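Local coordinates for beta-amyloid-like protein (Caenorhabditis elegans, PDB 3K66) that is a worm homologue of the human amyloid precursor protein whose E2 domain binds heparin and probably acts in cell adhesion and neural development, at residues A9-E14 / V95-N100; Q128-Y133 / N178-M183; E138-H143 / I167-Y172; A182-F187 / K192-I197. One frame throughout, in Å; residues are numbered along the deposited sequence.

Contact 1 (A9-E14 / V95-N100)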
loop_
_atom_site.group_PDB
_atom_site.type_symbol
_atom_site.label_atom_id
_atom_site.label_comp_id
_atom_site.label_asym_id
_atom_site.label_seq_id
_atom_site.Cartn_x
_atom_site.Cartn_y
_atom_site.Cartn_z
ATOM N N ALA A 9 13.809 9.553 -7.724
ATOM C CA ALA A 9 13.920 10.683 -6.817
ATOM C C ALA A 9 12.840 11.761 -6.849
ATOM O O ALA A 9 13.028 12.827 -6.280
ATOM C CB ALA A 9 15.265 11.330 -7.024
ATOM N N ASN A 10 11.729 11.528 -7.525
ATOM C CA ASN A 10 10.685 12.529 -7.507
ATOM C C ASN A 10 9.631 11.923 -6.614
ATOM O O ASN A 10 8.984 12.615 -5.822
ATOM C CB ASN A 10 10.086 12.766 -8.888
ATOM C CG ASN A 10 9.233 14.021 -8.942
ATOM O OD1 ASN A 10 8.668 14.454 -7.944
ATOM N ND2 ASN A 10 9.149 14.615 -10.122
ATOM N N TRP A 11 9.472 10.611 -6.745
ATOM C CA TRP A 11 8.495 9.878 -5.958
ATOM C C TRP A 11 7.114 10.464 -6.160
ATOM O O TRP A 11 6.134 9.927 -5.644
ATOM C CB TRP A 11 8.854 9.919 -4.473
ATOM C CG TRP A 11 10.062 9.127 -4.156
ATOM C CD1 TRP A 11 10.808 8.381 -5.026
ATOM C CD2 TRP A 11 10.678 8.988 -2.880
ATOM N NE1 TRP A 11 11.853 7.788 -4.370
ATOM C CE2 TRP A 11 11.801 8.145 -3.047
ATOM C CE3 TRP A 11 10.397 9.496 -1.610
ATOM C CZ2 TRP A 11 12.642 7.793 -1.979
ATOM C CZ3 TRP A 11 11.234 9.146 -0.555
ATOM C CH2 TRP A 11 12.339 8.310 -0.746
ATOM N N THR A 12 7.040 11.547 -6.936
ATOM C CA THR A 12 5.775 12.234 -7.208
ATOM C C THR A 12 4.769 11.267 -7.818
ATOM O O THR A 12 3.569 11.397 -7.590
ATOM C CB THR A 12 5.995 13.469 -8.144
ATOM O OG1 THR A 12 6.388 14.604 -7.359
ATOM C CG2 THR A 12 4.731 13.816 -8.923
ATOM N N ASN A 13 5.250 10.315 -8.611
ATOM C CA ASN A 13 4.358 9.335 -9.201
ATOM C C ASN A 13 4.696 7.936 -8.727
ATOM O O ASN A 13 4.771 6.996 -9.526
ATOM C CB ASN A 13 4.396 9.419 -10.727
ATOM C CG ASN A 13 3.533 10.536 -11.254
ATOM O OD1 ASN A 13 3.412 10.718 -12.458
ATOM N ND2 ASN A 13 2.916 11.290 -10.348
ATOM N N GLU A 14 4.896 7.806 -7.418
ATOM C CA GLU A 14 5.206 6.514 -6.846
ATOM C C GLU A 14 4.171 5.439 -7.218
ATOM O O GLU A 14 4.567 4.333 -7.577
ATOM C CB GLU A 14 5.359 6.632 -5.322
ATOM C CG GLU A 14 5.652 5.316 -4.610
ATOM C CD GLU A 14 6.983 4.705 -5.009
ATOM O OE1 GLU A 14 7.804 5.409 -5.641
ATOM O OE2 GLU A 14 7.224 3.518 -4.684
ATOM N N VAL A 95 5.484 6.105 0.016
ATOM C CA VAL A 95 4.111 6.558 0.172
ATOM C C VAL A 95 3.919 7.287 1.510
ATOM O O VAL A 95 3.285 8.338 1.560
ATOM C CB VAL A 95 3.113 5.358 0.060
ATOM C CG1 VAL A 95 1.661 5.874 0.033
ATOM C CG2 VAL A 95 3.383 4.559 -1.205
ATOM N N GLN A 96 4.454 6.738 2.597
ATOM C CA GLN A 96 4.300 7.409 3.888
ATOM C C GLN A 96 5.025 8.741 3.858
ATOM O O GLN A 96 4.548 9.735 4.418
ATOM C CB GLN A 96 4.854 6.567 5.042
ATOM C CG GLN A 96 3.796 6.086 6.060
ATOM C CD GLN A 96 3.597 4.561 6.031
ATOM O OE1 GLN A 96 2.592 4.036 5.508
ATOM N NE2 GLN A 96 4.567 3.846 6.586
ATOM N N ALA A 97 6.188 8.762 3.217
ATOM C CA ALA A 97 6.930 10.008 3.139
ATOM C C ALA A 97 6.141 11.024 2.309
ATOM O O ALA A 97 5.999 12.177 2.703
ATOM C CB ALA A 97 8.314 9.775 2.521
ATOM N N MET A 98 5.626 10.584 1.163
ATOM C CA MET A 98 4.858 11.455 0.282
ATOM C C MET A 98 3.620 11.986 1.004
ATOM O O MET A 98 3.299 13.175 0.926
ATOM C CB MET A 98 4.458 10.700 -0.976
ATOM N N LEU A 99 2.926 11.100 1.712
ATOM C CA LEU A 99 1.736 11.490 2.462
ATOM C C LEU A 99 2.070 12.523 3.545
ATOM O O LEU A 99 1.342 13.507 3.717
ATOM C CB LEU A 99 1.075 10.262 3.095
ATOM C CG LEU A 99 0.235 9.392 2.160
ATOM C CD1 LEU A 99 -0.170 8.124 2.902
ATOM C CD2 LEU A 99 -0.982 10.168 1.658
ATOM N N ASN A 100 3.157 12.293 4.280
ATOM C CA ASN A 100 3.580 13.232 5.319
ATOM C C ASN A 100 3.869 14.614 4.713
ATOM O O ASN A 100 3.467 15.643 5.258
ATOM C CB ASN A 100 4.843 12.718 6.034
ATOM C CG ASN A 100 4.521 11.769 7.178
ATOM O OD1 ASN A 100 3.513 11.932 7.867
ATOM N ND2 ASN A 100 5.387 10.799 7.405
#
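Trp11 meets Ala97 and Glu14 meets Val95. The six-membered end of the indole leans obliquely on the methyl of Ala97, with Trp11 CZ3 4.3 Å from Ala97 CB; a small residue suits this spot because it leaves room for a broad ring. Nearby, the aliphatic part of Glu14 crosses the valine branch at about a right angle, Glu14 CG lying 4.2 Å from Val95 CG2. Glu14 can serve both apolar and polar partners because its chain, with CG opposite the backbone N (chi1 178°), bends at chi2 (64°) and turns the carboxylate away from the valine. That buried carboxylate is well satisfied: OE1 pairs with Arg94 in a salt bridge, while OE2 takes hydrogen bonds from Tyr5 and His91. Behind this first shell, the bond from Glu14 N to Trp11 O (3.0 Å) closes the turn that sets the two side chains on one side, and the indole NE1 bonds weakly to Ile8 O. The N-terminal loop is thus laid against the long helix 55-119, whose Val95 and Leu99 also touch His143 and Lys139 of helix 123-154.

Contact 2 (Q128-Y133 / N178-M183)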
loop_
_atom_site.group_PDB
_atom_site.type_symbol
_atom_site.label_atom_id
_atom_site.label_comp_id
_atom_site.label_asym_id
_atom_site.label_seq_id
_atom_site.Cartn_x
_atom_site.Cartn_y
_atom_site.Cartn_z
ATOM N N GLN A 128 -10.163 26.316 1.947
ATOM C CA GLN A 128 -9.517 25.510 0.908
ATOM C C GLN A 128 -8.241 24.924 1.464
ATOM O O GLN A 128 -7.795 23.849 1.055
ATOM C CB GLN A 128 -9.185 26.366 -0.317
ATOM C CG GLN A 128 -9.960 25.959 -1.438
ATOM N N SER A 129 -7.657 25.647 2.412
ATOM C CA SER A 129 -6.419 25.215 3.041
ATOM C C SER A 129 -6.695 24.039 3.973
ATOM O O SER A 129 -6.008 23.011 3.950
ATOM C CB SER A 129 -5.808 26.372 3.821
ATOM O OG SER A 129 -4.446 26.108 4.063
ATOM N N LEU A 130 -7.735 24.205 4.781
ATOM C CA LEU A 130 -8.159 23.191 5.737
ATOM C C LEU A 130 -8.554 21.895 5.026
ATOM O O LEU A 130 -8.063 20.814 5.371
ATOM C CB LEU A 130 -9.339 23.725 6.545
ATOM C CG LEU A 130 -9.658 22.983 7.832
ATOM C CD1 LEU A 130 -8.395 22.906 8.675
ATOM C CD2 LEU A 130 -10.747 23.731 8.595
ATOM N N LYS A 131 -9.428 22.020 4.024
ATOM C CA LYS A 131 -9.895 20.866 3.262
ATOM C C LYS A 131 -8.723 20.104 2.671
ATOM O O LYS A 131 -8.764 18.881 2.539
ATOM C CB LYS A 131 -10.857 21.293 2.147
ATOM C CG LYS A 131 -12.007 22.147 2.658
ATOM C CD LYS A 131 -13.301 21.984 1.869
ATOM C CE LYS A 131 -13.289 22.798 0.591
ATOM N NZ LYS A 131 -14.637 22.848 -0.048
ATOM N N ALA A 132 -7.662 20.821 2.322
ATOM C CA ALA A 132 -6.484 20.167 1.763
ATOM C C ALA A 132 -5.828 19.331 2.860
ATOM O O ALA A 132 -5.449 18.170 2.657
ATOM C CB ALA A 132 -5.512 21.204 1.230
ATOM N N TYR A 133 -5.701 19.934 4.034
ATOM C CA TYR A 133 -5.096 19.242 5.160
ATOM C C TYR A 133 -5.903 18.003 5.508
ATOM O O TYR A 133 -5.333 16.951 5.823
ATOM C CB TYR A 133 -5.017 20.169 6.373
ATOM C CG TYR A 133 -4.581 19.451 7.612
ATOM C CD1 TYR A 133 -3.283 18.953 7.743
ATOM C CD2 TYR A 133 -5.492 19.204 8.631
ATOM C CE1 TYR A 133 -2.914 18.221 8.862
ATOM C CE2 TYR A 133 -5.148 18.476 9.754
ATOM C CZ TYR A 133 -3.856 17.982 9.866
ATOM O OH TYR A 133 -3.514 17.237 10.986
ATOM N N ASN A 178 -8.822 16.835 14.672
ATOM C CA ASN A 178 -9.603 17.643 15.597
ATOM C C ASN A 178 -8.762 18.822 16.068
ATOM O O ASN A 178 -9.186 19.976 15.979
ATOM C CB ASN A 178 -10.124 16.813 16.769
ATOM C CG ASN A 178 -11.411 16.089 16.409
ATOM O OD1 ASN A 178 -11.681 15.003 16.890
ATOM N ND2 ASN A 178 -12.217 16.707 15.539
ATOM N N GLY A 179 -7.550 18.535 16.528
ATOM C CA GLY A 179 -6.678 19.599 16.962
ATOM C C GLY A 179 -6.609 20.687 15.906
ATOM O O GLY A 179 -6.685 21.877 16.200
ATOM N N THR A 180 -6.496 20.289 14.649
ATOM C CA THR A 180 -6.402 21.289 13.599
ATOM C C THR A 180 -7.677 22.138 13.495
ATOM O O THR A 180 -7.610 23.330 13.196
ATOM C CB THR A 180 -6.053 20.621 12.276
ATOM O OG1 THR A 180 -4.918 19.768 12.475
ATOM C CG2 THR A 180 -5.692 21.657 11.237
ATOM N N LEU A 181 -8.832 21.532 13.771
ATOM C CA LEU A 181 -10.111 22.249 13.757
ATOM C C LEU A 181 -10.148 23.188 14.978
ATOM O O LEU A 181 -10.680 24.308 14.914
ATOM C CB LEU A 181 -11.280 21.251 13.798
ATOM C CG LEU A 181 -11.521 20.496 12.479
ATOM C CD1 LEU A 181 -11.998 19.062 12.727
ATOM C CD2 LEU A 181 -12.549 21.248 11.665
ATOM N N ALA A 182 -9.577 22.736 16.090
ATOM C CA ALA A 182 -9.553 23.563 17.285
ATOM C C ALA A 182 -8.881 24.916 16.995
ATOM O O ALA A 182 -9.220 25.936 17.592
ATOM C CB ALA A 182 -8.826 22.836 18.426
ATOM N N MET A 183 -7.933 24.929 16.072
ATOM C CA MET A 183 -7.261 26.167 15.759
ATOM C C MET A 183 -8.218 27.266 15.342
ATOM O O MET A 183 -7.838 28.428 15.312
ATOM C CB MET A 183 -6.189 25.936 14.692
ATOM C CG MET A 183 -4.936 25.304 15.277
ATOM S SD MET A 183 -3.735 24.763 14.066
ATOM C CE MET A 183 -2.760 23.541 15.016
#
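Thr180 has the largest share of this buried contact and meets both Leu130 and Tyr133. Its CG2 lies 3.6 Å from Tyr133 CD2 and 3.9 Å from Leu130 CD1, so one methyl touches both the leucine branch and the tyrosine ring. The hydroxyl stands on another side of CB and approaches the ring obliquely; OG1 is bonded to Arg176 O one turn back, the usual way for a threonine inside a helix to satisfy its polar group in apolar surroundings. Helices 123-154 and 163-182 run antiparallel here, at 168° with their axes 11.3 Å apart, as neighbours in the C-terminal helical bundle of the E2 domain, and helix 55-119 joins them: Tyr110 touches Leu130 and its hydroxyl bonds to Thr180 O. A chi1 of 172° points the ring of Tyr133 away from its own N and over to the other helix, and its OH bonds weakly to Glu137. With an alanine in place of Tyr133, the Thr180 methyl would probably lose its ring neighbour and Glu137 a weak hydrogen-bond partner. Next in the chain comes Leu181, whose CD2 lies 4.3 Å from Leu130 CD2; a branched leucine can put a methyl within reach of the facing leucine, and Trp202 of helix 195-209 touches Leu181 as well.

Contact 3 (E138-H143 / I167-Y172)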
loop_
_atom_site.group_PDB
_atom_site.type_symbol
_atom_site.label_atom_id
_atom_site.label_comp_id
_atom_site.label_asym_id
_atom_site.label_seq_id
_atom_site.Cartn_x
_atom_site.Cartn_y
_atom_site.Cartn_z
ATOM N N GLU A 138 -6.842 12.128 5.718
ATOM C CA GLU A 138 -7.758 11.066 5.329
ATOM C C GLU A 138 -7.122 10.101 4.307
ATOM O O GLU A 138 -7.404 8.905 4.334
ATOM C CB GLU A 138 -9.071 11.660 4.819
ATOM C CG GLU A 138 -10.317 11.004 5.444
ATOM C CD GLU A 138 -10.394 11.156 6.969
ATOM O OE1 GLU A 138 -10.220 12.271 7.483
ATOM O OE2 GLU A 138 -10.641 10.162 7.660
ATOM N N LYS A 139 -6.264 10.612 3.420
ATOM C CA LYS A 139 -5.579 9.746 2.453
ATOM C C LYS A 139 -4.695 8.798 3.254
ATOM O O LYS A 139 -4.510 7.639 2.902
ATOM C CB LYS A 139 -4.700 10.563 1.501
ATOM C CG LYS A 139 -5.494 11.167 0.484
ATOM N N ASP A 140 -4.140 9.307 4.344
ATOM C CA ASP A 140 -3.283 8.496 5.201
ATOM C C ASP A 140 -4.113 7.343 5.773
ATOM O O ASP A 140 -3.666 6.197 5.822
ATOM C CB ASP A 140 -2.698 9.354 6.332
ATOM C CG ASP A 140 -1.606 8.641 7.109
ATOM O OD1 ASP A 140 -1.331 7.448 6.842
ATOM O OD2 ASP A 140 -1.018 9.281 8.000
ATOM N N ARG A 141 -5.324 7.655 6.221
ATOM C CA ARG A 141 -6.213 6.647 6.792
ATOM C C ARG A 141 -6.501 5.577 5.742
ATOM O O ARG A 141 -6.242 4.398 5.947
ATOM C CB ARG A 141 -7.519 7.307 7.266
ATOM C CG ARG A 141 -8.503 6.424 8.006
ATOM C CD ARG A 141 -9.565 7.298 8.604
ATOM N NE ARG A 141 -10.643 6.581 9.253
ATOM C CZ ARG A 141 -11.580 5.886 8.617
ATOM N NH1 ARG A 141 -11.575 5.806 7.294
ATOM N NH2 ARG A 141 -12.532 5.268 9.314
ATOM N N MET A 142 -7.020 6.002 4.602
ATOM C CA MET A 142 -7.345 5.080 3.529
ATOM C C MET A 142 -6.199 4.103 3.246
ATOM O O MET A 142 -6.408 2.894 3.210
ATOM C CB MET A 142 -7.711 5.857 2.266
ATOM C CG MET A 142 -7.886 4.975 1.057
ATOM S SD MET A 142 -7.894 5.969 -0.438
ATOM C CE MET A 142 -6.266 6.605 -0.410
ATOM N N HIS A 143 -4.993 4.618 3.052
ATOM C CA HIS A 143 -3.871 3.733 2.792
ATOM C C HIS A 143 -3.612 2.783 3.947
ATOM O O HIS A 143 -3.359 1.605 3.738
ATOM C CB HIS A 143 -2.594 4.516 2.523
ATOM C CG HIS A 143 -2.482 5.020 1.119
ATOM N ND1 HIS A 143 -1.610 4.472 0.200
ATOM C CD2 HIS A 143 -3.121 6.024 0.474
ATOM C CE1 HIS A 143 -1.716 5.122 -0.946
ATOM N NE2 HIS A 143 -2.625 6.070 -0.807
ATOM N N ILE A 167 -4.845 0.728 14.668
ATOM C CA ILE A 167 -5.710 1.455 15.580
ATOM C C ILE A 167 -4.981 2.665 16.154
ATOM O O ILE A 167 -5.614 3.651 16.497
ATOM C CB ILE A 167 -6.202 0.576 16.764
ATOM C CG1 ILE A 167 -6.987 -0.643 16.254
ATOM C CG2 ILE A 167 -7.086 1.406 17.689
ATOM C CD1 ILE A 167 -7.424 -1.610 17.333
ATOM N N HIS A 168 -3.655 2.606 16.264
ATOM C CA HIS A 168 -2.888 3.732 16.808
ATOM C C HIS A 168 -2.800 4.866 15.797
ATOM O O HIS A 168 -2.918 6.038 16.153
ATOM C CB HIS A 168 -1.482 3.290 17.197
ATOM C CG HIS A 168 -0.677 4.375 17.833
ATOM N ND1 HIS A 168 0.318 5.058 17.162
ATOM C CD2 HIS A 168 -0.753 4.933 19.064
ATOM C CE1 HIS A 168 0.819 5.986 17.955
ATOM N NE2 HIS A 168 0.189 5.933 19.114
ATOM N N ARG A 169 -2.589 4.516 14.533
ATOM C CA ARG A 169 -2.521 5.521 13.477
ATOM C C ARG A 169 -3.871 6.207 13.305
ATOM O O ARG A 169 -3.956 7.429 13.272
ATOM C CB ARG A 169 -2.138 4.879 12.152
ATOM C CG ARG A 169 -0.670 4.936 11.833
ATOM C CD ARG A 169 -0.479 4.664 10.364
ATOM N NE ARG A 169 0.730 5.290 9.857
ATOM C CZ ARG A 169 1.640 4.645 9.141
ATOM N NH1 ARG A 169 1.465 3.357 8.852
ATOM N NH2 ARG A 169 2.732 5.275 8.729
ATOM N N LEU A 170 -4.928 5.410 13.196
ATOM C CA LEU A 170 -6.262 5.961 13.001
ATOM C C LEU A 170 -6.696 6.895 14.132
ATOM O O LEU A 170 -7.428 7.862 13.904
ATOM C CB LEU A 170 -7.280 4.829 12.791
ATOM C CG LEU A 170 -7.108 4.102 11.451
ATOM C CD1 LEU A 170 -8.015 2.885 11.329
ATOM C CD2 LEU A 170 -7.435 5.064 10.363
ATOM N N ARG A 171 -6.216 6.621 15.340
ATOM C CA ARG A 171 -6.541 7.437 16.507
ATOM C C ARG A 171 -5.904 8.814 16.369
ATOM O O ARG A 171 -6.577 9.851 16.472
ATOM C CB ARG A 171 -6.026 6.771 17.776
ATOM C CG ARG A 171 -7.069 6.624 18.841
ATOM C CD ARG A 171 -6.701 5.477 19.747
ATOM N NE ARG A 171 -7.869 4.879 20.386
ATOM C CZ ARG A 171 -7.898 3.631 20.851
ATOM N NH1 ARG A 171 -6.826 2.847 20.744
ATOM N NH2 ARG A 171 -8.998 3.163 21.428
ATOM N N TYR A 172 -4.596 8.828 16.147
ATOM C CA TYR A 172 -3.917 10.097 16.017
ATOM C C TYR A 172 -4.335 10.901 14.805
ATOM O O TYR A 172 -4.243 12.121 14.812
ATOM C CB TYR A 172 -2.407 9.905 16.018
ATOM C CG TYR A 172 -1.843 9.863 17.403
ATOM C CD1 TYR A 172 -1.524 11.041 18.092
ATOM C CD2 TYR A 172 -1.638 8.644 18.042
ATOM C CE1 TYR A 172 -1.015 10.998 19.376
ATOM C CE2 TYR A 172 -1.129 8.592 19.337
ATOM C CZ TYR A 172 -0.821 9.771 19.994
ATOM O OH TYR A 172 -0.341 9.713 21.281
#
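Stretched out as far as NE and starting from a chi1 of -174°, Arg141 sends its methylenes outward from its helix, where Leu170 meets them. Leu170 turns the other way: its CG is opposite the carbonyl carbon (chi1 -70°), which swings CD2 across the arginine at about a right angle. The methyl sits over the aliphatic run, with Leu170 CD2 3.8 Å from Arg141 CB; its exact place is doubtful, since the model brings it too near CG. The pairing is chemically sensible, because the methylenes of an arginine can pack against a leucine while the guanidinium goes on to polar company. That company is Glu138, one turn earlier: Arg141 NE and Glu138 OE2, 3.9 Å apart, form a long salt bridge without a directed N-H. The same oxygen also pairs with Arg206, so two cationic chains gather at one carboxylate, which probably tempers the charge on both. On the other flank Asp140 faces Arg169. Asp140 OD1 is 4.2 Å from Arg169 NE, beyond a salt bridge and well out of the guanidinium plane, so any attraction is probably diffuse; the stronger partner of Asp140 is Lys103, in a salt bridge with OD2. These side chains join helices 123-154 and 163-182, neighbouring members of the bundle. Helix 55-119 flanks the pair, its Gln96 touching Arg169, while Tyr205 and Val209 of helix 195-209 lie against Glu138 and Met142.

Contact 4 (A182-F187 / K192-I197)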
loop_
_atom_site.group_PDB
_atom_site.type_symbol
_atom_site.label_atom_id
_atom_site.label_comp_id
_atom_site.label_asym_id
_atom_site.label_seq_id
_atom_site.Cartn_x
_atom_site.Cartn_y
_atom_site.Cartn_z
ATOM N N ALA A 182 -9.577 22.736 16.090
ATOM C CA ALA A 182 -9.553 23.563 17.285
ATOM C C ALA A 182 -8.881 24.916 16.995
ATOM O O ALA A 182 -9.220 25.936 17.592
ATOM C CB ALA A 182 -8.826 22.836 18.426
ATOM N N MET A 183 -7.933 24.929 16.072
ATOM C CA MET A 183 -7.261 26.167 15.759
ATOM C C MET A 183 -8.218 27.266 15.342
ATOM O O MET A 183 -7.838 28.428 15.312
ATOM C CB MET A 183 -6.189 25.936 14.692
ATOM C CG MET A 183 -4.936 25.304 15.277
ATOM S SD MET A 183 -3.735 24.763 14.066
ATOM C CE MET A 183 -2.760 23.541 15.016
ATOM N N LEU A 184 -9.469 26.933 15.047
ATOM C CA LEU A 184 -10.405 27.978 14.651
ATOM C C LEU A 184 -11.060 28.649 15.849
ATOM O O LEU A 184 -11.526 29.773 15.747
ATOM C CB LEU A 184 -11.496 27.433 13.721
ATOM C CG LEU A 184 -11.103 27.140 12.275
ATOM C CD1 LEU A 184 -10.421 25.804 12.226
ATOM C CD2 LEU A 184 -12.313 27.124 11.375
ATOM N N ARG A 185 -11.089 27.966 16.982
ATOM C CA ARG A 185 -11.710 28.517 18.178
ATOM C C ARG A 185 -11.380 29.989 18.469
ATOM O O ARG A 185 -12.191 30.712 19.062
ATOM C CB ARG A 185 -11.344 27.658 19.387
ATOM C CG ARG A 185 -11.865 26.230 19.311
ATOM C CD ARG A 185 -11.514 25.450 20.565
ATOM N NE ARG A 185 -12.196 24.168 20.590
ATOM C CZ ARG A 185 -12.144 23.313 21.602
ATOM N NH1 ARG A 185 -11.434 23.593 22.689
ATOM N NH2 ARG A 185 -12.811 22.178 21.527
ATOM N N ASP A 186 -10.197 30.438 18.058
ATOM C CA ASP A 186 -9.793 31.818 18.310
ATOM C C ASP A 186 -10.334 32.847 17.316
ATOM O O ASP A 186 -10.387 34.034 17.625
ATOM C CB ASP A 186 -8.270 31.894 18.399
ATOM C CG ASP A 186 -7.759 31.538 19.783
ATOM O OD1 ASP A 186 -6.525 31.562 19.987
ATOM O OD2 ASP A 186 -8.595 31.245 20.669
ATOM N N PHE A 187 -10.719 32.411 16.124
ATOM C CA PHE A 187 -11.291 33.340 15.166
ATOM C C PHE A 187 -12.797 33.107 15.170
ATOM O O PHE A 187 -13.359 32.521 14.243
ATOM C CB PHE A 187 -10.669 33.124 13.781
ATOM C CG PHE A 187 -9.238 33.573 13.697
ATOM C CD1 PHE A 187 -8.228 32.766 14.190
ATOM C CD2 PHE A 187 -8.901 34.824 13.185
ATOM C CE1 PHE A 187 -6.899 33.192 14.195
ATOM C CE2 PHE A 187 -7.566 35.259 13.188
ATOM C CZ PHE A 187 -6.566 34.432 13.694
ATOM N N LYS A 192 -17.380 30.397 13.093
ATOM C CA LYS A 192 -18.811 30.265 12.979
ATOM C C LYS A 192 -19.213 29.875 11.561
ATOM O O LYS A 192 -20.149 29.103 11.374
ATOM C CB LYS A 192 -19.471 31.581 13.383
ATOM C CG LYS A 192 -20.858 31.431 13.610
ATOM N N TYR A 193 -18.490 30.369 10.560
ATOM C CA TYR A 193 -18.854 30.060 9.183
ATOM C C TYR A 193 -18.007 29.015 8.451
ATOM O O TYR A 193 -18.507 28.341 7.550
ATOM C CB TYR A 193 -18.914 31.362 8.377
ATOM C CG TYR A 193 -19.898 32.366 8.966
ATOM C CD1 TYR A 193 -19.454 33.460 9.710
ATOM C CD2 TYR A 193 -21.277 32.195 8.822
ATOM C CE1 TYR A 193 -20.362 34.358 10.297
ATOM C CE2 TYR A 193 -22.189 33.088 9.409
ATOM C CZ TYR A 193 -21.728 34.163 10.144
ATOM O OH TYR A 193 -22.636 35.017 10.733
ATOM N N VAL A 194 -16.738 28.864 8.821
ATOM C CA VAL A 194 -15.891 27.879 8.139
ATOM C C VAL A 194 -15.993 26.464 8.723
ATOM O O VAL A 194 -16.022 25.477 7.980
ATOM C CB VAL A 194 -14.392 28.293 8.141
ATOM C CG1 VAL A 194 -13.603 27.344 7.244
ATOM C CG2 VAL A 194 -14.229 29.697 7.639
ATOM N N ARG A 195 -16.043 26.371 10.049
ATOM C CA ARG A 195 -16.092 25.078 10.738
ATOM C C ARG A 195 -17.164 24.081 10.265
ATOM O O ARG A 195 -16.832 22.992 9.775
ATOM C CB ARG A 195 -16.215 25.285 12.257
ATOM C CG ARG A 195 -16.399 24.011 13.042
ATOM C CD ARG A 195 -15.958 24.187 14.471
ATOM N NE ARG A 195 -15.866 22.909 15.175
ATOM C CZ ARG A 195 -16.904 22.140 15.453
ATOM N NH1 ARG A 195 -18.125 22.522 15.092
ATOM N NH2 ARG A 195 -16.704 20.991 16.070
ATOM N N PRO A 196 -18.458 24.437 10.391
ATOM C CA PRO A 196 -19.497 23.501 9.954
ATOM C C PRO A 196 -19.279 23.052 8.511
ATOM O O PRO A 196 -19.714 21.974 8.122
ATOM C CB PRO A 196 -20.780 24.294 10.157
ATOM C CG PRO A 196 -20.342 25.672 9.875
ATOM C CD PRO A 196 -19.031 25.774 10.615
ATOM N N ILE A 197 -18.599 23.872 7.713
ATOM C CA ILE A 197 -18.337 23.488 6.325
ATOM C C ILE A 197 -17.227 22.428 6.229
ATOM O O ILE A 197 -17.370 21.412 5.531
ATOM C CB ILE A 197 -17.943 24.696 5.459
ATOM C CG1 ILE A 197 -19.063 25.738 5.483
ATOM C CG2 ILE A 197 -17.727 24.250 4.016
ATOM C CD1 ILE A 197 -18.756 26.964 4.652
#
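Leu184 packs on Val194 and Arg195 across a tight helix-to-helix connection, in which two type I beta turns, Ala182 to Arg185 and Leu184 to Phe187, lead the chain out of helix 163-182 toward the short helix 188-191, after which comes helix 195-209. From the backbone, CB of Leu184 heads toward the far segment. The first torsion (chi1 -75°) places CG beside the backbone N and opposite the carbonyl carbon, and the branch then divides. CD1 turns to the core of the bundle, where it meets Leu130 of helix 123-154. CD2 makes the contact proper, 4.0 Å from Val194 CB, the two side chains meeting at about a right angle. The same methyl also lies 4.0 Å from Arg195 N and 4.4 Å from Arg195 CB. Leucine suits the place because its two methyls can serve two neighbours at once, and the compact valine, buried like the leucine, probably suits a position facing the leucine methyl; Leu127 touches Val194 and Tyr110 touches Leu184. Arg195 lends only the inner part of its chain, its charged end lying on the surface, where its NE is 6.7 Å from NE of Arg185. The second turn, whose first residue is Leu184, is closed by a bond of 2.8 Å from Phe187 N to Leu184 O.

How the contacts relate
Contacts 2 and 4 are buried and mostly apolar, whereas contacts 1 and 3 are partly buried and set charged side chains beside aliphatic ones. Contacts 2 and 3 join the same two helices, 123-154 and 163-182, with centres about 16 Å apart; the pairing is a threonine with leucine and tyrosine at one level and arginine, leucine and loosely facing charges at the other. Contact 4 shares Ala182 and Met183 with contact 2 and meets it through Leu130 and Leu184, lying farther from the centre of the chain. Contact 1 instead lays a loop near the N-terminus on helix 55-119, and touches contact 3 where that helix meets helix 123-154.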